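Local atomic coordinates of toluene, o-xylene monooxygenase oxygenase subunit (Pseudomonas stutzeri, PDB entry 2INC), a protein that forms part of the oxygenase component of a bacterial multicomponent monooxygenase that probably hydroxylates toluene and o-xylene. Residues G101-L106 against A163-E168; R116-A121 against T241-L246; E109-L114 against N171-V176; L227-G232 against A249-A254. One frame throughout, in Å; residues are numbered along the deposited sequence.

Contact 1: G101-L106 against A163-E168; sequences GHDQML and AYRTRE
D103 and R165 meet in a two-nitrogen, end-on salt bridge that ties the loop after helix 76-99 to helix 142-172 of this all-helical fold, and E168 extends it into a buried three-residue network. The charged pairs carry the contact. R165 NH2 gives the straighter bond, 2.8 Å to D103 OD1 at 168°; OD1 offers its syn lone pair and lies close to the guanidinium plane. R165 NH1 reaches D103 OD2 at 3.0 Å on a more bent path, consistent with the 37° between the carboxylate and guanidinium planes. The same NH2 also binds E168 OE2 one helical turn on, at 2.9 Å, so one nitrogen serves two carboxylates and would be expected to offset the closeness of D103 OD1 and E168 OE2, 4.4 Å apart. The arginine chain bends at chi2 and chi3, which brings the guanidinium end-on to the aspartate while leaving it within range of E168.

A histidine N-H adds to this from within the loop: H102 ND1 donates to D103 OD2 over 2.8 Å. With an alanine in place of D103, both R165 nitrogens would probably lose their aspartate partners and H102 ND1 its acceptor, NH2 keeping E168 OE2. L242 packs on both H102 and R165, and F94 on R165. At D103 OD2, H102 ND1 and R165 NH1 arrive from opposite faces of the carboxylate, the histidine on the anti side.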
# COMPACT_ATOMS: atom_id res chain seq x y z
N GLY B 101 -6.58 -27.15 -24.23
CA GLY B 101 -6.74 -27.36 -25.68
C GLY B 101 -8.14 -27.10 -26.23
O GLY B 101 -8.54 -27.72 -27.22
N HIS B 102 -8.88 -26.17 -25.61
CA HIS B 102 -10.23 -25.76 -26.05
C HIS B 102 -10.37 -25.43 -27.57
O HIS B 102 -11.34 -25.80 -28.23
CB HIS B 102 -10.64 -24.54 -25.21
CG HIS B 102 -11.83 -23.80 -25.72
ND1 HIS B 102 -11.77 -22.88 -26.75
CD2 HIS B 102 -13.13 -23.85 -25.34
CE1 HIS B 102 -12.98 -22.42 -27.00
NE2 HIS B 102 -13.82 -22.97 -26.14
N ASP B 103 -9.40 -24.70 -28.12
CA ASP B 103 -9.55 -24.23 -29.49
C ASP B 103 -9.45 -25.38 -30.47
O ASP B 103 -10.13 -25.36 -31.51
CB ASP B 103 -8.51 -23.14 -29.80
CG ASP B 103 -8.81 -21.81 -29.06
OD1 ASP B 103 -7.92 -20.95 -29.05
OD2 ASP B 103 -9.92 -21.67 -28.48
N GLN B 104 -8.58 -26.35 -30.13
CA GLN B 104 -8.38 -27.59 -30.92
C GLN B 104 -9.64 -28.43 -31.03
O GLN B 104 -9.77 -29.22 -31.95
CB GLN B 104 -7.23 -28.44 -30.30
CG GLN B 104 -5.79 -27.85 -30.49
CD GLN B 104 -5.44 -26.57 -29.63
OE1 GLN B 104 -4.50 -25.81 -29.98
NE2 GLN B 104 -6.18 -26.34 -28.52
N MET B 105 -10.58 -28.27 -30.10
CA MET B 105 -11.82 -29.06 -30.12
C MET B 105 -12.98 -28.40 -30.88
O MET B 105 -14.04 -29.00 -31.05
CB MET B 105 -12.30 -29.31 -28.68
CG MET B 105 -11.24 -29.86 -27.73
SD MET B 105 -10.74 -31.47 -28.34
CE MET B 105 -12.32 -32.35 -28.46
N LEU B 106 -12.84 -27.14 -31.29
CA LEU B 106 -13.92 -26.48 -32.05
C LEU B 106 -14.02 -27.10 -33.44
O LEU B 106 -12.99 -27.53 -34.00
CB LEU B 106 -13.60 -24.98 -32.22
CG LEU B 106 -13.22 -24.14 -30.98
CD1 LEU B 106 -12.66 -22.73 -31.38
CD2 LEU B 106 -14.44 -24.05 -30.05
N ALA B 163 -8.30 -8.90 -29.83
CA ALA B 163 -6.91 -8.97 -30.39
C ALA B 163 -6.17 -10.24 -29.89
O ALA B 163 -5.55 -10.97 -30.68
CB ALA B 163 -6.13 -7.74 -30.03
N TYR B 164 -6.25 -10.52 -28.59
CA TYR B 164 -5.57 -11.66 -28.00
C TYR B 164 -6.08 -12.99 -28.57
O TYR B 164 -5.31 -13.86 -29.07
CB TYR B 164 -5.82 -11.63 -26.45
CG TYR B 164 -5.07 -12.75 -25.75
CD1 TYR B 164 -3.82 -12.51 -25.22
CD2 TYR B 164 -5.64 -14.04 -25.60
CE1 TYR B 164 -3.10 -13.50 -24.58
CE2 TYR B 164 -4.91 -15.07 -24.95
CZ TYR B 164 -3.63 -14.76 -24.44
OH TYR B 164 -2.83 -15.71 -23.80
N ARG B 165 -7.39 -13.14 -28.54
CA ARG B 165 -8.01 -14.35 -29.06
C ARG B 165 -7.79 -14.54 -30.53
O ARG B 165 -7.66 -15.67 -30.98
CB ARG B 165 -9.48 -14.38 -28.80
CG ARG B 165 -9.76 -14.51 -27.30
CD ARG B 165 -9.44 -15.96 -26.86
NE ARG B 165 -10.35 -16.90 -27.55
CZ ARG B 165 -10.01 -18.12 -27.99
NH1 ARG B 165 -10.92 -18.89 -28.58
NH2 ARG B 165 -8.74 -18.57 -27.82
N THR B 166 -7.74 -13.44 -31.28
CA THR B 166 -7.46 -13.53 -32.71
C THR B 166 -6.11 -14.16 -32.94
O THR B 166 -5.97 -15.02 -33.82
CB THR B 166 -7.54 -12.13 -33.36
OG1 THR B 166 -8.88 -11.66 -33.21
CG2 THR B 166 -7.19 -12.21 -34.89
N ARG B 167 -5.09 -13.73 -32.21
CA ARG B 167 -3.77 -14.39 -32.27
C ARG B 167 -3.81 -15.86 -31.88
O ARG B 167 -3.19 -16.70 -32.52
CB ARG B 167 -2.78 -13.76 -31.32
CG ARG B 167 -2.01 -12.69 -31.85
CD ARG B 167 -0.63 -13.19 -32.40
NE ARG B 167 -0.86 -13.76 -33.68
CZ ARG B 167 -0.99 -13.12 -34.84
NH1 ARG B 167 -1.29 -13.89 -35.86
NH2 ARG B 167 -0.81 -11.82 -35.03
N GLU B 168 -4.50 -16.18 -30.81
CA GLU B 168 -4.60 -17.58 -30.37
C GLU B 168 -5.28 -18.45 -31.41
O GLU B 168 -4.83 -19.58 -31.70
CB GLU B 168 -5.38 -17.68 -29.06
CG GLU B 168 -4.62 -17.21 -27.88
CD GLU B 168 -5.08 -17.95 -26.64
OE1 GLU B 168 -4.23 -18.60 -25.97
OE2 GLU B 168 -6.31 -17.91 -26.35

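Contact 2: R116-A121 against T241-L246; sequences RFYTPA and TLLGLL
The ring of Y118 lies against L243 and L246 on the first turns of helix 241-268, an apolar contact made by a type I beta turn that follows helix 108-117 in this helical bundle. L243 makes the larger part of it: both methyls reach the CD2 side of the ring, CD1 standing 3.5 Å from Y118 CE2 and CD2 3.8 Å from Y118 CD2. The second methyl also makes an off-centre CH-pi contact, with L243 CD2 lying 4.3 Å from the Y118 ring centroid. The two side chains slide past each other in opposite directions. L246, one turn later, crosses the tyrosine at about a right angle and brings its CD2 to 3.3 Å from Y118 OH, a tight approach at the far end of the ring.

Torsions align the three groups. Y118 holds CG trans to its backbone N (chi1 174°), a setting that points the ring toward helix 241-268. L243 and L246, three residues apart, lie on one face of that helix, and both hold CG anti to N. An alanine at Y118 would take away the whole ring and probably open a gap in front of the two leucines.

Further out, R165 of helix 142-172 packs on Y118, and L243 N is hydrogen-bonded to D240 OD1. F117 O, just before the turn, accepts from Y296 OH. The turn itself is closed by A121 N, 3.0 Å from Y118 O.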
# COMPACT_ATOMS: atom_id res chain seq x y z
N ARG B 116 -15.58 -14.91 -39.56
CA ARG B 116 -16.51 -13.98 -40.20
C ARG B 116 -17.19 -13.08 -39.23
O ARG B 116 -17.32 -11.87 -39.50
CB ARG B 116 -17.61 -14.76 -40.96
CG ARG B 116 -18.53 -13.86 -41.79
CD ARG B 116 -19.30 -14.67 -42.81
NE ARG B 116 -20.13 -13.73 -43.58
CZ ARG B 116 -21.30 -13.99 -44.12
NH1 ARG B 116 -21.85 -15.22 -44.00
NH2 ARG B 116 -21.93 -13.02 -44.79
N PHE B 117 -17.67 -13.68 -38.13
CA PHE B 117 -18.54 -12.97 -37.19
C PHE B 117 -17.91 -12.54 -35.88
O PHE B 117 -18.52 -11.72 -35.17
CB PHE B 117 -19.72 -13.85 -36.83
CG PHE B 117 -20.64 -14.12 -37.99
CD1 PHE B 117 -21.56 -13.15 -38.39
CD2 PHE B 117 -20.54 -15.31 -38.72
CE1 PHE B 117 -22.41 -13.39 -39.49
CE2 PHE B 117 -21.39 -15.56 -39.81
CZ PHE B 117 -22.35 -14.59 -40.18
N TYR B 118 -16.75 -13.11 -35.54
CA TYR B 118 -16.10 -12.73 -34.27
C TYR B 118 -14.88 -11.83 -34.40
O TYR B 118 -14.88 -10.69 -33.93
CB TYR B 118 -15.82 -14.01 -33.43
CG TYR B 118 -15.02 -13.67 -32.17
CD1 TYR B 118 -13.70 -14.07 -32.03
CD2 TYR B 118 -15.60 -12.93 -31.16
CE1 TYR B 118 -12.96 -13.75 -30.89
CE2 TYR B 118 -14.86 -12.58 -30.02
CZ TYR B 118 -13.56 -13.01 -29.90
OH TYR B 118 -12.84 -12.69 -28.76
N THR B 119 -13.83 -12.29 -35.06
CA THR B 119 -12.63 -11.51 -35.05
C THR B 119 -12.70 -10.09 -35.69
O THR B 119 -11.98 -9.18 -35.21
CB THR B 119 -11.43 -12.31 -35.51
OG1 THR B 119 -11.67 -12.74 -36.82
CG2 THR B 119 -11.26 -13.57 -34.60
N PRO B 120 -13.55 -9.88 -36.73
CA PRO B 120 -13.65 -8.51 -37.25
C PRO B 120 -14.22 -7.51 -36.29
O PRO B 120 -14.12 -6.31 -36.53
CB PRO B 120 -14.58 -8.62 -38.47
CG PRO B 120 -14.50 -10.04 -38.87
CD PRO B 120 -14.30 -10.83 -37.60
N ALA B 121 -14.80 -7.98 -35.19
CA ALA B 121 -15.29 -7.08 -34.17
C ALA B 121 -14.17 -6.19 -33.56
O ALA B 121 -14.49 -5.22 -32.88
CB ALA B 121 -16.02 -7.84 -33.08
N THR B 241 -16.94 -22.76 -25.42
CA THR B 241 -17.29 -22.27 -24.10
C THR B 241 -16.53 -20.98 -23.79
O THR B 241 -17.08 -20.13 -23.10
CB THR B 241 -17.26 -23.36 -22.95
OG1 THR B 241 -16.36 -22.99 -21.89
CG2 THR B 241 -16.98 -24.76 -23.48
N LEU B 242 -15.32 -20.80 -24.32
CA LEU B 242 -14.55 -19.59 -24.04
C LEU B 242 -15.38 -18.38 -24.49
O LEU B 242 -15.70 -17.49 -23.68
CB LEU B 242 -13.15 -19.65 -24.74
CG LEU B 242 -12.03 -18.74 -24.26
CD1 LEU B 242 -10.73 -19.29 -24.72
CD2 LEU B 242 -12.22 -17.41 -24.91
N LEU B 243 -15.79 -18.34 -25.76
CA LEU B 243 -16.47 -17.13 -26.25
C LEU B 243 -17.80 -16.94 -25.50
O LEU B 243 -18.21 -15.81 -25.17
CB LEU B 243 -16.67 -17.21 -27.77
CG LEU B 243 -17.33 -15.95 -28.39
CD1 LEU B 243 -16.70 -14.63 -27.94
CD2 LEU B 243 -17.34 -16.10 -29.86
N GLY B 244 -18.48 -18.04 -25.21
CA GLY B 244 -19.74 -17.98 -24.43
C GLY B 244 -19.43 -17.22 -23.16
O GLY B 244 -20.09 -16.25 -22.84
N LEU B 245 -18.36 -17.60 -22.47
CA LEU B 245 -18.02 -16.91 -21.20
C LEU B 245 -17.46 -15.50 -21.35
O LEU B 245 -17.77 -14.63 -20.55
CB LEU B 245 -17.05 -17.77 -20.38
CG LEU B 245 -17.68 -19.05 -19.84
CD1 LEU B 245 -16.58 -19.93 -19.24
CD2 LEU B 245 -18.78 -18.77 -18.80
N LEU B 246 -16.58 -15.31 -22.34
CA LEU B 246 -15.99 -14.01 -22.66
C LEU B 246 -17.09 -12.97 -22.93
O LEU B 246 -17.03 -11.84 -22.40
CB LEU B 246 -15.10 -14.15 -23.91
CG LEU B 246 -14.35 -12.88 -24.32
CD1 LEU B 246 -13.56 -12.37 -23.07
CD2 LEU B 246 -13.36 -13.14 -25.53

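Contact 3: E109-L114 against N171-V176; sequences EWVETL and NCYPDV
E109 O, in the helix that brings V111 against Y173, is gripped by two donors from one residue: T113 N at 3.0 Å and T113 OG1 at 2.9 Å. They come from opposite faces of its carbonyl plane, the hydroxyl tilted 30° out of it, so the regular helix bond is doubled by a side-chain bond on the flank turned from the contact.

Across the contact everything is apolar and V111 is the centre. Its CG2 sits over one face of the Y173 ring, displaced toward the rim, 3.5 Å from CE1 and 3.8 Å from the ring centroid, a CH-pi contact. The other methyl, CG1, meets V176 CG2 at 3.8 Å, so the two branches of one valine are divided between two partners. Y173 turns its CG away from the carbonyl carbon (chi1 -62°), which directs the ring to the helix, and its hydroxyl is hydrogen-bonded to D103 O, in the loop before helix 108-117. F178 also packs on V111, and D175 OD2 forms a salt bridge with R108.

Y173 is the first residue to leave helical geometry after helix 142-172, and it opens a type I beta turn closed by V176; V111 packs on this turn, joining helix 142-172 to helix 108-117 in the helical bundle.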
# COMPACT_ATOMS: atom_id res chain seq x y z
N GLU B 109 -16.41 -25.76 -39.08
CA GLU B 109 -17.49 -24.87 -39.43
C GLU B 109 -17.59 -23.69 -38.43
O GLU B 109 -17.80 -22.53 -38.83
CB GLU B 109 -18.82 -25.63 -39.47
CG GLU B 109 -18.92 -26.67 -40.63
CD GLU B 109 -18.28 -28.09 -40.33
OE1 GLU B 109 -18.36 -28.97 -41.25
OE2 GLU B 109 -17.70 -28.34 -39.23
N TRP B 110 -17.47 -23.99 -37.14
CA TRP B 110 -17.45 -22.91 -36.13
C TRP B 110 -16.22 -22.00 -36.30
O TRP B 110 -16.30 -20.76 -36.27
CB TRP B 110 -17.49 -23.48 -34.71
CG TRP B 110 -17.47 -22.38 -33.70
CD1 TRP B 110 -16.49 -22.07 -32.82
CD2 TRP B 110 -18.51 -21.44 -33.49
NE1 TRP B 110 -16.85 -20.96 -32.06
CE2 TRP B 110 -18.10 -20.57 -32.46
CE3 TRP B 110 -19.76 -21.25 -34.07
CZ2 TRP B 110 -18.90 -19.51 -32.02
CZ3 TRP B 110 -20.56 -20.19 -33.62
CH2 TRP B 110 -20.13 -19.34 -32.62
N VAL B 111 -15.07 -22.60 -36.51
CA VAL B 111 -13.88 -21.81 -36.76
C VAL B 111 -14.12 -20.80 -37.90
O VAL B 111 -13.75 -19.62 -37.82
CB VAL B 111 -12.66 -22.71 -37.02
CG1 VAL B 111 -11.48 -21.91 -37.61
CG2 VAL B 111 -12.21 -23.38 -35.71
N GLU B 112 -14.74 -21.25 -38.98
CA GLU B 112 -15.09 -20.30 -40.04
C GLU B 112 -16.11 -19.24 -39.61
O GLU B 112 -16.02 -18.10 -40.07
CB GLU B 112 -15.56 -21.07 -41.27
CG GLU B 112 -14.33 -21.69 -41.95
CD GLU B 112 -14.68 -22.61 -43.11
OE1 GLU B 112 -13.72 -22.98 -43.83
OE2 GLU B 112 -15.89 -22.93 -43.30
N THR B 113 -17.07 -19.59 -38.77
CA THR B 113 -17.99 -18.60 -38.22
C THR B 113 -17.26 -17.54 -37.36
O THR B 113 -17.59 -16.37 -37.44
CB THR B 113 -18.99 -19.32 -37.36
OG1 THR B 113 -19.58 -20.31 -38.18
CG2 THR B 113 -20.07 -18.40 -36.78
N LEU B 114 -16.32 -17.98 -36.54
CA LEU B 114 -15.45 -17.04 -35.83
C LEU B 114 -14.72 -16.06 -36.75
O LEU B 114 -14.72 -14.87 -36.47
CB LEU B 114 -14.40 -17.81 -35.03
CG LEU B 114 -14.96 -18.62 -33.88
CD1 LEU B 114 -13.75 -19.28 -33.20
CD2 LEU B 114 -15.73 -17.76 -32.88
N ASN B 171 -2.92 -18.96 -34.32
CA ASN B 171 -1.89 -19.94 -34.00
C ASN B 171 -2.49 -21.34 -34.19
O ASN B 171 -1.83 -22.22 -34.72
CB ASN B 171 -1.36 -19.80 -32.58
CG ASN B 171 -0.46 -18.61 -32.41
OD1 ASN B 171 0.04 -18.04 -33.38
ND2 ASN B 171 -0.21 -18.23 -31.17
N CYS B 172 -3.73 -21.53 -33.75
CA CYS B 172 -4.38 -22.83 -33.85
C CYS B 172 -4.75 -23.17 -35.30
O CYS B 172 -4.66 -24.33 -35.72
CB CYS B 172 -5.61 -22.86 -32.96
SG CYS B 172 -6.18 -24.56 -32.57
N TYR B 173 -5.15 -22.16 -36.09
CA TYR B 173 -5.70 -22.40 -37.44
C TYR B 173 -5.08 -21.41 -38.38
O TYR B 173 -5.75 -20.47 -38.82
CB TYR B 173 -7.22 -22.20 -37.40
CG TYR B 173 -7.91 -23.18 -36.49
CD1 TYR B 173 -8.39 -22.79 -35.25
CD2 TYR B 173 -8.01 -24.52 -36.85
CE1 TYR B 173 -8.98 -23.70 -34.41
CE2 TYR B 173 -8.60 -25.43 -36.03
CZ TYR B 173 -9.09 -25.02 -34.81
OH TYR B 173 -9.67 -25.94 -34.00
N PRO B 174 -3.79 -21.58 -38.68
CA PRO B 174 -3.01 -20.62 -39.45
C PRO B 174 -3.44 -20.44 -40.89
O PRO B 174 -3.01 -19.46 -41.56
CB PRO B 174 -1.60 -21.19 -39.41
CG PRO B 174 -1.59 -22.22 -38.39
CD PRO B 174 -2.98 -22.72 -38.23
N ASP B 175 -4.25 -21.36 -41.40
CA ASP B 175 -4.73 -21.28 -42.78
C ASP B 175 -5.99 -20.44 -42.93
O ASP B 175 -6.43 -20.15 -44.04
CB ASP B 175 -4.94 -22.70 -43.38
CG ASP B 175 -6.07 -23.54 -42.65
OD1 ASP B 175 -6.76 -24.33 -43.35
OD2 ASP B 175 -6.26 -23.45 -41.40
N VAL B 176 -6.59 -20.02 -41.82
CA VAL B 176 -7.89 -19.33 -41.89
C VAL B 176 -7.75 -17.82 -42.24
O VAL B 176 -8.67 -17.19 -42.79
CB VAL B 176 -8.70 -19.55 -40.58
CG1 VAL B 176 -9.97 -18.74 -40.56
CG2 VAL B 176 -9.05 -21.03 -40.42

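Contact 4: L227-G232 against A249-A254; sequences LLQQLG and AQKRDA
L228 leads the contact: its CB and CD1 meet K251, and its CD2 meets Q250. CB lies alongside the aliphatic chain of the lysine, 4.1 Å from K251 CD. Beyond CG, which stands opposite the carbonyl carbon (chi1 -55°), the chain forks: CD1 runs to the opposing backbone, 3.8 Å from K251 N, while CD2 comes within 3.3 Å of Q250 OE1, the leucine side chain crossing that of the glutamine at about a right angle.

Beside this leucine, Q229 and K251 supply a polar bridge. K251 NZ donates to Q229 OE1 over 3.1 Å, the donor tilted 26° from the amide's carbonyl plane, and the bends at chi2 and chi4 of the lysine swing its amino group round to that oxygen. The strongest partner of K251 NZ is E225, one turn before Q229, in a salt bridge.

The two helices, joined by a short connection, form an antiparallel hairpin; their axes here approach to 9.9 Å at 152°. W158 and H161 of helix 142-172 pack on Q250. With a buried leucine beside K251 CD and the lysine's ammonium held at the partly exposed flank by both an amide oxygen and a carboxylate, the contact combines apolar packing with a charge that is probably well neutralised.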
# COMPACT_ATOMS: atom_id res chain seq x y z
N LEU B 227 -23.57 -8.93 -30.97
CA LEU B 227 -22.23 -9.48 -30.84
C LEU B 227 -21.99 -10.12 -29.50
O LEU B 227 -21.18 -11.02 -29.40
CB LEU B 227 -21.18 -8.41 -31.08
CG LEU B 227 -20.77 -8.21 -32.53
CD1 LEU B 227 -21.90 -7.56 -33.38
CD2 LEU B 227 -19.56 -7.35 -32.56
N LEU B 228 -22.66 -9.70 -28.44
CA LEU B 228 -22.36 -10.35 -27.18
C LEU B 228 -23.46 -11.36 -26.92
O LEU B 228 -23.19 -12.56 -26.78
CB LEU B 228 -22.21 -9.35 -26.02
CG LEU B 228 -21.20 -8.22 -26.20
CD1 LEU B 228 -21.14 -7.35 -24.93
CD2 LEU B 228 -19.82 -8.77 -26.57
N GLN B 229 -24.70 -10.89 -26.92
CA GLN B 229 -25.80 -11.76 -26.62
C GLN B 229 -25.99 -12.89 -27.65
O GLN B 229 -25.93 -14.06 -27.27
CB GLN B 229 -27.08 -10.97 -26.41
CG GLN B 229 -28.19 -11.77 -25.76
CD GLN B 229 -27.85 -12.21 -24.38
OE1 GLN B 229 -27.20 -11.49 -23.62
NE2 GLN B 229 -28.29 -13.39 -24.02
N GLN B 230 -26.20 -12.57 -28.92
CA GLN B 230 -26.64 -13.57 -29.88
C GLN B 230 -25.45 -14.42 -30.30
O GLN B 230 -25.54 -15.64 -30.36
CB GLN B 230 -27.31 -12.91 -31.09
CG GLN B 230 -28.66 -12.23 -30.77
CD GLN B 230 -29.67 -13.19 -30.22
OE1 GLN B 230 -29.83 -14.27 -30.76
NE2 GLN B 230 -30.33 -12.82 -29.12
N LEU B 231 -24.33 -13.78 -30.63
CA LEU B 231 -23.15 -14.58 -30.96
C LEU B 231 -22.67 -15.41 -29.76
O LEU B 231 -22.37 -16.60 -29.90
CB LEU B 231 -22.04 -13.69 -31.51
CG LEU B 231 -20.75 -14.41 -31.92
CD1 LEU B 231 -21.04 -15.30 -33.12
CD2 LEU B 231 -19.66 -13.42 -32.25
N GLY B 232 -22.64 -14.81 -28.56
CA GLY B 232 -22.24 -15.56 -27.35
C GLY B 232 -23.13 -16.79 -27.11
O GLY B 232 -22.61 -17.87 -26.82
N ALA B 249 -18.84 -11.99 -19.84
CA ALA B 249 -17.95 -11.15 -19.03
C ALA B 249 -17.99 -9.71 -19.54
O ALA B 249 -18.03 -8.76 -18.78
CB ALA B 249 -16.56 -11.66 -19.10
N GLN B 250 -17.98 -9.55 -20.85
CA GLN B 250 -18.02 -8.21 -21.47
C GLN B 250 -19.37 -7.56 -21.28
O GLN B 250 -19.46 -6.34 -21.09
CB GLN B 250 -17.65 -8.32 -22.96
CG GLN B 250 -16.24 -8.81 -23.17
CD GLN B 250 -15.91 -9.15 -24.65
OE1 GLN B 250 -16.80 -9.48 -25.42
NE2 GLN B 250 -14.63 -9.12 -25.01
N LYS B 251 -20.42 -8.34 -21.31
CA LYS B 251 -21.75 -7.80 -21.10
C LYS B 251 -21.90 -7.13 -19.72
O LYS B 251 -22.74 -6.28 -19.55
CB LYS B 251 -22.79 -8.92 -21.25
CG LYS B 251 -24.21 -8.41 -21.42
CD LYS B 251 -24.63 -8.42 -22.87
CE LYS B 251 -25.90 -7.60 -23.09
NZ LYS B 251 -27.14 -8.44 -23.09
N ARG B 252 -21.11 -7.55 -18.73
CA ARG B 252 -21.14 -6.91 -17.42
C ARG B 252 -20.72 -5.42 -17.55
O ARG B 252 -21.29 -4.55 -16.88
CB ARG B 252 -20.17 -7.60 -16.47
CG ARG B 252 -20.61 -9.04 -16.07
CD ARG B 252 -19.54 -9.75 -15.18
NE ARG B 252 -19.43 -9.19 -13.83
CZ ARG B 252 -20.14 -9.63 -12.77
NH1 ARG B 252 -21.04 -10.60 -12.89
NH2 ARG B 252 -19.95 -9.08 -11.59
N ASP B 253 -19.74 -5.16 -18.41
CA ASP B 253 -19.36 -3.75 -18.71
C ASP B 253 -20.53 -3.05 -19.41
O ASP B 253 -20.95 -1.93 -19.04
CB ASP B 253 -18.12 -3.70 -19.64
CG ASP B 253 -16.87 -4.23 -18.99
OD1 ASP B 253 -16.79 -4.33 -17.74
OD2 ASP B 253 -15.91 -4.56 -19.72
N ALA B 254 -21.10 -3.74 -20.40
CA ALA B 254 -22.19 -3.12 -21.16
C ALA B 254 -23.37 -2.76 -20.23
O ALA B 254 -23.98 -1.71 -20.39
CB ALA B 254 -22.65 -4.06 -22.26

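How the contacts relate
Along the chain, 101-106, 109-114 and 116-121 open contacts 1, 3 and 2 in that order. Helix 142-172 and the turn after it then close contact 1 at 163-168 and contact 3 at 171-176. Contact 2 stays open to 241-246, and contact 4, opened at 227-232, closes last at 249-254. Contacts 1, 2 and 3 therefore cross one another, contact 2 also crosses contact 4, and none nests within another; contacts 1 and 3 both precede contact 4 in series. Together they tie helix 108-117 and its flanking loops to helices 142-172 and 241-268, with helix 208-237 joined through contact 4. Physical bridges include T166 against T119, T119 N with L114 O, and L231 against F117 and Y118.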